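Side-chain contacts in cell wall binding protein cwp8 (Peptoclostridium difficile, PDB 5J6Q), which probably fastens itself non-covalently to the bacterial cell wall through three CWB2 modules and belongs to the proteins of the S-layer: residues N58-L63 / Q67-T72; R206-K211 / E256-S261; S328-S333 / A442-T447; V548-E553 / K581-K586. All coordinates share one frame; numbering follows the deposited sequence.

Contact 1 (N58-L63 / Q67-T72)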
# COMPACT_ATOMS: atom_id res chain seq x y z
N ASN A 58 -29.54 8.14 17.56
CA ASN A 58 -28.98 7.90 18.88
C ASN A 58 -28.16 6.58 18.91
O ASN A 58 -27.23 6.50 19.72
CB ASN A 58 -30.08 7.77 19.99
CG ASN A 58 -30.86 9.08 20.27
OD1 ASN A 58 -32.02 9.02 20.71
ND2 ASN A 58 -30.29 10.24 20.11
N LYS A 59 -28.56 5.55 18.16
CA LYS A 59 -27.83 4.28 18.22
C LYS A 59 -26.51 4.47 17.55
O LYS A 59 -25.48 4.05 18.08
CB LYS A 59 -28.68 3.13 17.58
CG LYS A 59 -29.83 2.69 18.60
CD LYS A 59 -30.60 1.40 18.14
CE LYS A 59 -31.72 1.12 19.15
NZ LYS A 59 -32.52 -0.05 18.70
N ILE A 60 -26.51 5.16 16.40
CA ILE A 60 -25.27 5.45 15.71
C ILE A 60 -24.32 6.26 16.61
O ILE A 60 -23.10 5.98 16.61
CB ILE A 60 -25.57 6.23 14.39
CG1 ILE A 60 -26.12 5.30 13.28
CG2 ILE A 60 -24.28 6.91 13.91
CD1 ILE A 60 -26.67 6.14 12.06
N ASN A 61 -24.85 7.25 17.39
CA ASN A 61 -24.01 8.09 18.26
C ASN A 61 -23.52 7.38 19.47
O ASN A 61 -22.48 7.75 20.00
CB ASN A 61 -24.74 9.31 18.70
CG ASN A 61 -24.90 10.28 17.54
OD1 ASN A 61 -25.60 11.29 17.70
ND2 ASN A 61 -24.30 10.04 16.38
N SER A 62 -24.20 6.33 19.89
CA SER A 62 -23.73 5.68 21.13
C SER A 62 -22.64 4.61 20.79
O SER A 62 -22.11 3.92 21.67
CB SER A 62 -24.92 5.01 21.78
OG SER A 62 -25.21 3.84 21.02
N LEU A 63 -22.29 4.51 19.52
CA LEU A 63 -21.28 3.55 19.12
C LEU A 63 -19.85 3.94 19.60
O LEU A 63 -19.39 5.06 19.30
CB LEU A 63 -21.26 3.46 17.60
CG LEU A 63 -22.37 2.70 17.00
CD1 LEU A 63 -22.18 2.79 15.47
CD2 LEU A 63 -22.37 1.19 17.49
N GLN A 67 -16.83 -0.24 17.39
CA GLN A 67 -18.19 -0.81 17.37
C GLN A 67 -18.94 -0.48 16.09
O GLN A 67 -18.76 0.57 15.48
CB GLN A 67 -18.98 -0.29 18.59
CG GLN A 67 -18.50 -0.91 19.90
CD GLN A 67 -19.51 -0.69 21.00
OE1 GLN A 67 -20.04 0.43 21.20
NE2 GLN A 67 -19.82 -1.76 21.74
N SER A 68 -19.81 -1.35 15.71
CA SER A 68 -20.60 -1.13 14.52
C SER A 68 -22.04 -1.64 14.76
O SER A 68 -22.29 -2.34 15.77
CB SER A 68 -19.91 -1.82 13.35
OG SER A 68 -20.16 -3.22 13.26
N LEU A 69 -23.00 -1.28 13.85
CA LEU A 69 -24.35 -1.80 13.97
C LEU A 69 -24.85 -1.91 12.54
O LEU A 69 -24.27 -1.26 11.64
CB LEU A 69 -25.28 -0.85 14.80
CG LEU A 69 -25.30 0.64 14.31
CD1 LEU A 69 -26.05 0.82 12.98
CD2 LEU A 69 -26.03 1.56 15.42
N LYS A 70 -25.87 -2.68 12.29
CA LYS A 70 -26.35 -2.73 10.90
C LYS A 70 -27.77 -2.21 10.80
O LYS A 70 -28.54 -2.45 11.70
CB LYS A 70 -26.41 -4.19 10.35
CG LYS A 70 -25.10 -5.02 10.39
CD LYS A 70 -25.43 -6.57 10.38
CE LYS A 70 -24.20 -7.47 10.52
NZ LYS A 70 -24.58 -8.91 10.77
N VAL A 71 -28.10 -1.51 9.70
CA VAL A 71 -29.45 -1.08 9.40
C VAL A 71 -29.99 -1.89 8.29
O VAL A 71 -29.42 -1.90 7.22
CB VAL A 71 -29.52 0.38 9.00
CG1 VAL A 71 -30.99 0.76 8.79
CG2 VAL A 71 -28.86 1.26 10.03
N THR A 72 -31.09 -2.58 8.50
CA THR A 72 -31.62 -3.32 7.40
C THR A 72 -32.92 -2.60 6.99
O THR A 72 -33.73 -2.14 7.84
CB THR A 72 -31.88 -4.84 7.76
OG1 THR A 72 -32.89 -4.90 8.75
CG2 THR A 72 -30.58 -5.57 8.20
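Leu63 and Leu69 meet with their side chains crossed at about a right angle, the CD1 methyl of Leu63 lying 4.0 Å from CG of Leu69. The other branch of Leu63 does different work: its CD2 turns to the start of the strand, where it comes 3.9 Å from CB of Gln67 and equally close to the carbonyl oxygen of Ser68. Leu69 answers with its own CD2, which is pressed against the backbone of the last helical turn, 3.6 Å from the carbonyl carbon of Lys59. Its first torsion explains the reach: CG stands between the backbone N and the carbonyl carbon (chi1 53°), a setting less common for leucine, and CD2 is carried against the helix, 3.8 Å from CB of Lys59 and 4.3 Å from CG1 of Ile60. The elements joined are helix 53-61 and strand 68-75, consecutive in the chain and linked by a short loop, and the helix packs on one face of a mixed sheet. On that face Ile60 also touches Val182 of the adjacent strand 178-183 and Ile16 of helix 13-24. Lys59 adds only the root of its chain, the extended remainder leading away. Its carbonyl oxygen is gripped twice from one face of its plane, by OG of Ser62 at 3.0 Å and by the backbone N of Ser62 at 3.2 Å. Gln67 crosses Leu63 at a slant, touching it through CB, while its OE1 accepts a hydrogen bond from the backbone N of Thr64 within the connecting loop.

Contact 2 (R206-K211 / E256-S261)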
# COMPACT_ATOMS: atom_id res chain seq x y z
N ARG A 206 3.83 2.93 2.62
CA ARG A 206 4.65 2.88 3.87
C ARG A 206 4.04 3.55 5.13
O ARG A 206 4.48 3.27 6.27
CB ARG A 206 6.06 3.50 3.63
CG ARG A 206 7.12 2.39 3.44
CD ARG A 206 8.52 2.92 3.03
NE ARG A 206 8.44 3.90 1.94
CZ ARG A 206 8.20 3.58 0.66
NH1 ARG A 206 8.04 2.32 0.28
NH2 ARG A 206 8.08 4.58 -0.27
N GLU A 207 3.08 4.43 4.92
CA GLU A 207 2.37 4.99 6.06
C GLU A 207 1.71 3.84 6.84
O GLU A 207 1.66 3.87 8.05
CB GLU A 207 1.30 5.99 5.60
CG GLU A 207 1.93 7.15 4.85
CD GLU A 207 0.96 8.31 4.59
OE1 GLU A 207 -0.18 8.25 5.06
OE2 GLU A 207 1.36 9.28 3.90
N ILE A 208 1.23 2.82 6.16
CA ILE A 208 0.60 1.71 6.89
C ILE A 208 1.68 0.96 7.69
O ILE A 208 1.49 0.66 8.87
CB ILE A 208 -0.09 0.83 5.85
CG1 ILE A 208 -1.26 1.62 5.28
CG2 ILE A 208 -0.54 -0.51 6.43
CD1 ILE A 208 -1.70 1.01 4.01
N VAL A 209 2.83 0.69 7.05
CA VAL A 209 3.95 0.04 7.71
C VAL A 209 4.32 0.84 8.93
O VAL A 209 4.57 0.26 9.99
CB VAL A 209 5.17 -0.08 6.72
CG1 VAL A 209 6.41 -0.58 7.48
CG2 VAL A 209 4.83 -1.03 5.59
N ASN A 210 4.37 2.19 8.82
CA ASN A 210 4.70 3.06 9.98
C ASN A 210 3.64 2.97 11.11
O ASN A 210 4.02 3.02 12.30
CB ASN A 210 4.81 4.55 9.60
CG ASN A 210 5.76 5.32 10.56
OD1 ASN A 210 6.96 5.48 10.28
ND2 ASN A 210 5.32 5.82 11.74
N LYS A 211 2.33 2.85 10.76
CA LYS A 211 1.33 2.75 11.81
C LYS A 211 1.49 1.44 12.58
O LYS A 211 1.34 1.46 13.79
CB LYS A 211 -0.08 2.84 11.21
CG LYS A 211 -0.34 4.17 10.51
CD LYS A 211 -1.43 5.02 11.22
CE LYS A 211 -2.58 4.20 11.78
NZ LYS A 211 -3.91 4.81 11.49
N GLU A 256 -9.03 1.93 11.94
CA GLU A 256 -9.10 2.47 10.60
C GLU A 256 -9.21 1.32 9.69
O GLU A 256 -8.50 0.34 9.85
CB GLU A 256 -7.84 3.35 10.28
CG GLU A 256 -7.58 3.51 8.79
CD GLU A 256 -6.33 4.35 8.49
OE1 GLU A 256 -5.33 4.25 9.24
OE2 GLU A 256 -6.36 5.12 7.49
N THR A 257 -10.09 1.39 8.73
CA THR A 257 -10.24 0.30 7.79
C THR A 257 -10.02 0.80 6.38
O THR A 257 -10.67 1.76 5.98
CB THR A 257 -11.66 -0.34 7.99
OG1 THR A 257 -11.69 -1.03 9.25
CG2 THR A 257 -11.98 -1.30 6.92
N ILE A 258 -9.10 0.16 5.60
CA ILE A 258 -8.83 0.57 4.21
C ILE A 258 -9.16 -0.55 3.23
O ILE A 258 -8.51 -1.58 3.26
CB ILE A 258 -7.32 0.95 4.06
CG1 ILE A 258 -6.99 2.13 4.97
CG2 ILE A 258 -7.02 1.29 2.57
CD1 ILE A 258 -5.47 2.23 5.25
N SER A 259 -10.09 -0.31 2.33
CA SER A 259 -10.58 -1.27 1.33
C SER A 259 -9.83 -1.05 0.04
O SER A 259 -9.89 0.07 -0.53
CB SER A 259 -12.09 -1.06 1.08
OG SER A 259 -12.81 -0.87 2.29
N VAL A 260 -9.18 -2.10 -0.48
CA VAL A 260 -8.46 -1.91 -1.72
C VAL A 260 -8.87 -2.93 -2.76
O VAL A 260 -9.28 -4.04 -2.44
CB VAL A 260 -6.92 -1.93 -1.47
CG1 VAL A 260 -6.57 -0.91 -0.39
CG2 VAL A 260 -6.46 -3.30 -1.04
N SER A 261 -8.75 -2.56 -4.00
CA SER A 261 -9.16 -3.43 -5.06
C SER A 261 -8.47 -2.97 -6.29
O SER A 261 -7.97 -1.87 -6.30
CB SER A 261 -10.67 -3.29 -5.27
OG SER A 261 -10.97 -1.92 -5.50
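Segment 206-211, a part of helix 203-213, faces strand 256-261 across a full side-chain layer, the CA atoms of Ile208 and Ile258 being 9.9 Å apart at the closest pairing. This is helix-on-sheet packing in a domain that combines helices with a mixed sheet: helix 203-213 covers the sheet in which strand 256-262 runs between strands 186-191 and 242-249. In the buried part the two isoleucines reach toward each other tip to tip, CD1 of Ile208 meeting CD1 of Ile258 at 4.2 Å. Leu195 joins Ile208 from a loop, and Ile190 lies against Ile258 from the neighbouring strand. One turn along the helix the chemistry changes. Lys211 bends at three successive torsions, beginning with chi2 at -114°, and so brings its ammonium group to the end of Glu256, whose chain is extended beyond CG. The two side chains cross at about a right angle and form a salt bridge at the margin of the hydrophobic layer. Each end has a second partner: Lys211 makes a cation-pi contact with Tyr216, and OE2 of Glu256 accepts from NE2 of Gln188, which would help hold the carboxylate's rotation. NZ of Lys211 meets OE1 of Glu256 nearly along its C-O axis, at 2.7 Å.

Contact 3 (S328-S333 / A442-T447)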
# COMPACT_ATOMS: atom_id res chain seq x y z
N SER A 328 33.54 9.98 3.22
CA SER A 328 33.15 9.88 4.64
C SER A 328 32.54 8.55 5.09
O SER A 328 32.18 8.45 6.27
CB SER A 328 32.16 10.98 4.97
OG SER A 328 32.80 12.22 4.77
N ALA A 329 32.43 7.55 4.19
CA ALA A 329 31.74 6.32 4.57
C ALA A 329 32.47 5.51 5.63
O ALA A 329 31.75 5.07 6.54
CB ALA A 329 31.50 5.43 3.33
N PRO A 330 33.81 5.21 5.51
CA PRO A 330 34.45 4.43 6.60
C PRO A 330 34.43 5.24 7.89
O PRO A 330 34.49 4.65 8.92
CB PRO A 330 35.84 4.13 6.03
CG PRO A 330 36.03 5.15 4.98
CD PRO A 330 34.72 5.31 4.35
N LEU A 331 34.32 6.58 7.81
CA LEU A 331 34.30 7.44 8.96
C LEU A 331 32.96 7.32 9.66
O LEU A 331 32.96 7.11 10.90
CB LEU A 331 34.56 8.93 8.60
CG LEU A 331 34.55 9.78 9.88
CD1 LEU A 331 35.52 9.10 10.91
CD2 LEU A 331 34.94 11.15 9.66
N ALA A 332 31.80 7.45 8.89
CA ALA A 332 30.49 7.26 9.51
C ALA A 332 30.38 5.82 10.05
O ALA A 332 29.71 5.62 11.07
CB ALA A 332 29.34 7.49 8.53
N SER A 333 30.98 4.86 9.40
CA SER A 333 30.84 3.48 9.90
C SER A 333 31.66 3.31 11.16
O SER A 333 31.24 2.60 12.08
CB SER A 333 31.34 2.48 8.86
OG SER A 333 30.33 2.06 7.97
N ALA A 442 38.86 1.00 5.50
CA ALA A 442 39.71 1.43 4.41
C ALA A 442 39.48 2.87 4.00
O ALA A 442 38.35 3.28 3.73
CB ALA A 442 39.50 0.54 3.21
N PRO A 443 40.53 3.72 4.03
CA PRO A 443 40.33 5.09 3.62
C PRO A 443 40.14 5.17 2.11
O PRO A 443 40.51 4.26 1.35
CB PRO A 443 41.61 5.80 4.11
CG PRO A 443 42.60 4.70 4.31
CD PRO A 443 41.80 3.54 4.74
N ILE A 444 39.61 6.31 1.68
CA ILE A 444 39.40 6.52 0.29
C ILE A 444 40.17 7.76 0.05
O ILE A 444 39.76 8.83 0.48
CB ILE A 444 37.89 6.73 -0.03
CG1 ILE A 444 37.11 5.39 0.05
CG2 ILE A 444 37.76 7.34 -1.40
CD1 ILE A 444 35.57 5.64 0.06
N ILE A 445 41.27 7.63 -0.68
CA ILE A 445 42.12 8.77 -0.90
C ILE A 445 41.80 9.29 -2.26
O ILE A 445 41.77 8.51 -3.22
CB ILE A 445 43.59 8.28 -0.75
CG1 ILE A 445 43.84 7.69 0.68
CG2 ILE A 445 44.54 9.44 -1.05
CD1 ILE A 445 43.50 8.73 1.81
N VAL A 446 41.55 10.56 -2.33
CA VAL A 446 41.21 11.24 -3.56
C VAL A 446 42.52 11.94 -4.00
O VAL A 446 43.11 12.62 -3.16
CB VAL A 446 40.12 12.24 -3.24
CG1 VAL A 446 39.72 13.03 -4.48
CG2 VAL A 446 38.91 11.54 -2.64
N THR A 447 42.94 11.82 -5.30
CA THR A 447 44.19 12.44 -5.73
C THR A 447 44.06 13.19 -7.07
O THR A 447 43.17 12.91 -7.89
CB THR A 447 45.28 11.34 -5.81
OG1 THR A 447 46.56 11.97 -6.03
CG2 THR A 447 45.01 10.33 -6.94
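The first turn of helix 329-334 comes up against the residues leading into strand 444-447, with the CA atoms of Pro330 and Ala442 only 6.4 Å apart. The two segments come from successive CWB2 sequence repeats, more than a hundred residues apart in the chain, so the contact joins two modules of the cell wall-binding region. Strand 444-447 is an outermost strand of a four-stranded parallel sheet in the second of them, and helix 329-334 lies against its entrance. This helix-flanked sheet is consistent with a toprim-like fold. Pro330 carries nearly all of the meeting. Its ring presents the CB-CG side to the main chain before the strand, and the carbonyl oxygen of Ala442 lies 3.5 Å from CB and nearer still to CG. The methyl of Ala442 points away from the helix, to Thr418 and Phe420 of strand 418-423, so this residue offers its peptide group rather than its side chain. Ile444, two positions on, turns toward the helix instead. Its CG1 lies anti to the carbonyl carbon (chi1 -74°), and the chain continues to CD1, which approaches the CD corner of the proline ring at 4.4 Å, a looser apolar touch. All three residues are buried. Leu412 also packs on Pro330 from a loop, and Ala329 touches Ser434 and Ala438 of helix 434-438. Ala332 and Ser333 also touch Pro538 of helix 531-542. CG of Pro330 stands 3.2 Å from O of Ala442, a close carbon-to-oxygen approach.

Contact 4 (V548-E553 / K581-K586). With SO4 (sulfate ion), chain F.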
# COMPACT_ATOMS: atom_id res chain seq x y z
N VAL A 548 24.03 -1.35 -5.85
CA VAL A 548 24.00 -1.38 -7.30
C VAL A 548 23.66 0.11 -7.72
O VAL A 548 22.68 0.66 -7.22
CB VAL A 548 22.85 -2.35 -7.71
CG1 VAL A 548 22.51 -2.27 -9.25
CG2 VAL A 548 23.26 -3.81 -7.32
N LEU A 549 24.44 0.74 -8.61
CA LEU A 549 24.06 2.13 -8.97
C LEU A 549 23.33 2.11 -10.32
O LEU A 549 23.89 1.73 -11.39
CB LEU A 549 25.30 3.00 -9.10
CG LEU A 549 26.02 3.22 -7.77
CD1 LEU A 549 27.34 3.93 -8.07
CD2 LEU A 549 25.15 4.01 -6.73
N THR A 550 22.03 2.49 -10.25
CA THR A 550 21.34 2.60 -11.49
C THR A 550 20.14 3.57 -11.37
O THR A 550 19.54 3.67 -10.28
CB THR A 550 20.78 1.23 -11.96
OG1 THR A 550 20.47 1.35 -13.37
CG2 THR A 550 19.53 0.88 -11.26
N THR A 551 19.79 4.28 -12.48
CA THR A 551 18.56 5.09 -12.45
C THR A 551 17.54 4.45 -13.36
O THR A 551 16.40 4.27 -12.99
CB THR A 551 18.81 6.56 -12.90
OG1 THR A 551 19.81 7.08 -12.06
CG2 THR A 551 17.52 7.43 -12.72
N GLU A 552 17.95 4.14 -14.58
CA GLU A 552 17.06 3.50 -15.49
C GLU A 552 17.44 1.98 -15.44
O GLU A 552 17.87 1.48 -14.36
CB GLU A 552 17.16 4.06 -16.92
CG GLU A 552 17.62 5.51 -16.96
CD GLU A 552 16.64 6.42 -17.69
OE1 GLU A 552 16.99 6.93 -18.78
OE2 GLU A 552 15.53 6.61 -17.17
N GLU A 553 17.26 1.24 -16.52
CA GLU A 553 17.62 -0.19 -16.44
C GLU A 553 19.11 -0.45 -16.28
O GLU A 553 20.00 0.33 -16.62
CB GLU A 553 17.07 -0.99 -17.69
CG GLU A 553 17.80 -0.66 -19.01
CD GLU A 553 17.61 -1.75 -20.10
OE1 GLU A 553 18.26 -1.64 -21.17
OE2 GLU A 553 16.82 -2.73 -19.90
N LYS A 581 11.07 1.06 -12.08
CA LYS A 581 10.54 -0.20 -11.54
C LYS A 581 11.17 -1.37 -12.31
O LYS A 581 11.45 -2.50 -11.76
CB LYS A 581 8.97 -0.28 -11.72
CG LYS A 581 8.40 -1.59 -11.09
CD LYS A 581 6.87 -1.52 -10.87
CE LYS A 581 6.11 -1.29 -12.15
NZ LYS A 581 4.64 -1.31 -11.88
N ASN A 582 11.37 -1.16 -13.57
CA ASN A 582 12.02 -2.24 -14.36
C ASN A 582 13.47 -2.68 -13.84
O ASN A 582 13.79 -3.88 -13.90
CB ASN A 582 12.13 -1.82 -15.78
CG ASN A 582 10.83 -2.02 -16.54
OD1 ASN A 582 10.78 -1.62 -17.72
ND2 ASN A 582 9.72 -2.60 -15.97
N ALA A 583 14.30 -1.75 -13.35
CA ALA A 583 15.64 -2.11 -12.85
C ALA A 583 15.47 -2.89 -11.60
O ALA A 583 16.23 -3.82 -11.41
CB ALA A 583 16.49 -0.87 -12.54
N ILE A 584 14.52 -2.50 -10.73
CA ILE A 584 14.23 -3.27 -9.52
C ILE A 584 13.72 -4.65 -9.93
O ILE A 584 14.03 -5.68 -9.25
CB ILE A 584 13.11 -2.61 -8.63
CG1 ILE A 584 13.51 -1.17 -8.16
CG2 ILE A 584 12.76 -3.48 -7.37
CD1 ILE A 584 14.98 -0.89 -7.78
N GLU A 585 12.92 -4.71 -11.03
CA GLU A 585 12.37 -6.01 -11.38
C GLU A 585 13.53 -6.84 -11.93
O GLU A 585 13.67 -8.00 -11.49
CB GLU A 585 11.20 -5.90 -12.42
CG GLU A 585 9.98 -5.24 -11.79
CD GLU A 585 8.88 -4.98 -12.79
OE1 GLU A 585 7.75 -5.35 -12.48
OE2 GLU A 585 9.14 -4.37 -13.88
N LYS A 586 14.36 -6.23 -12.77
CA LYS A 586 15.52 -6.89 -13.38
C LYS A 586 16.38 -7.46 -12.27
O LYS A 586 16.78 -8.62 -12.35
CB LYS A 586 16.39 -5.88 -14.22
CG LYS A 586 17.34 -6.52 -15.32
CD LYS A 586 16.77 -7.93 -15.87
CE LYS A 586 16.04 -7.81 -17.22
NZ LYS A 586 15.32 -9.09 -17.50
S SO4 F . 8.72 3.52 -13.09
O1 SO4 F . 7.40 2.92 -13.44
O2 SO4 F . 9.68 3.35 -14.18
O3 SO4 F . 8.57 4.96 -12.86
O4 SO4 F . 9.16 2.89 -11.88
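Ala583 directs its single methyl into the turn that follows strand 547-549, and all the close contacts converge on that one carbon. Thr550 can be followed outward from its CB, where the chain forks. One branch, CG2, lies between the backbone N and the carbonyl carbon and comes 3.7 Å from CB of Ala583. The other, OG1, is anti to the backbone N (chi1 -163°) and turns back on its own segment, donating to the carbonyl oxygen of Glu552 at 2.8 Å from above the carbonyl plane. OG1 is also hydrogen-bonded to NZ of Lys499. The same Glu552 oxygen stands 3.3 Å from CB of Ala583, and CA of Glu553 closes over the methyl at 4.1 Å. The first turn of helix 581-590 packs on the loop after a strand of a parallel sheet, a strand within the third CWB2 repeat; Ile584 continues the packing on strands 516-519 and 572-575. At the start of the helix the backbone N of Lys581 donates a hydrogen bond of 2.7 Å to O4 of a sulfate, probably from the crystallisation liquor. Asn582 ND2 reaches OE2 of Glu585 along the helix surface. The chemistry is divided: hydroxyl and carbonyl shape the turn, the methyl of Ala583 makes the join with CG2 of Thr550 and the turn's backbone, and the helix start probably attracts an anion through its peptide N-H and dipole.

Contact 3 is the only one whose touching residues are all buried; the other three run from a covered apolar part to a more open edge. Contacts 1 and 2 are alike in setting a helix on a mixed sheet, but in separate domains, with leucines and main chain in the first and an isoleucine pair beside a salt bridge in the second. Contacts 3 and 4 belong to the CWB2 region, their centres about 26 Å apart: one joins two repeats, the other lies where a strand ends and a helix begins. Of the four, contact 2 alone has a salt bridge between its segments. The others rely on carbon packed against side chain and carbonyl.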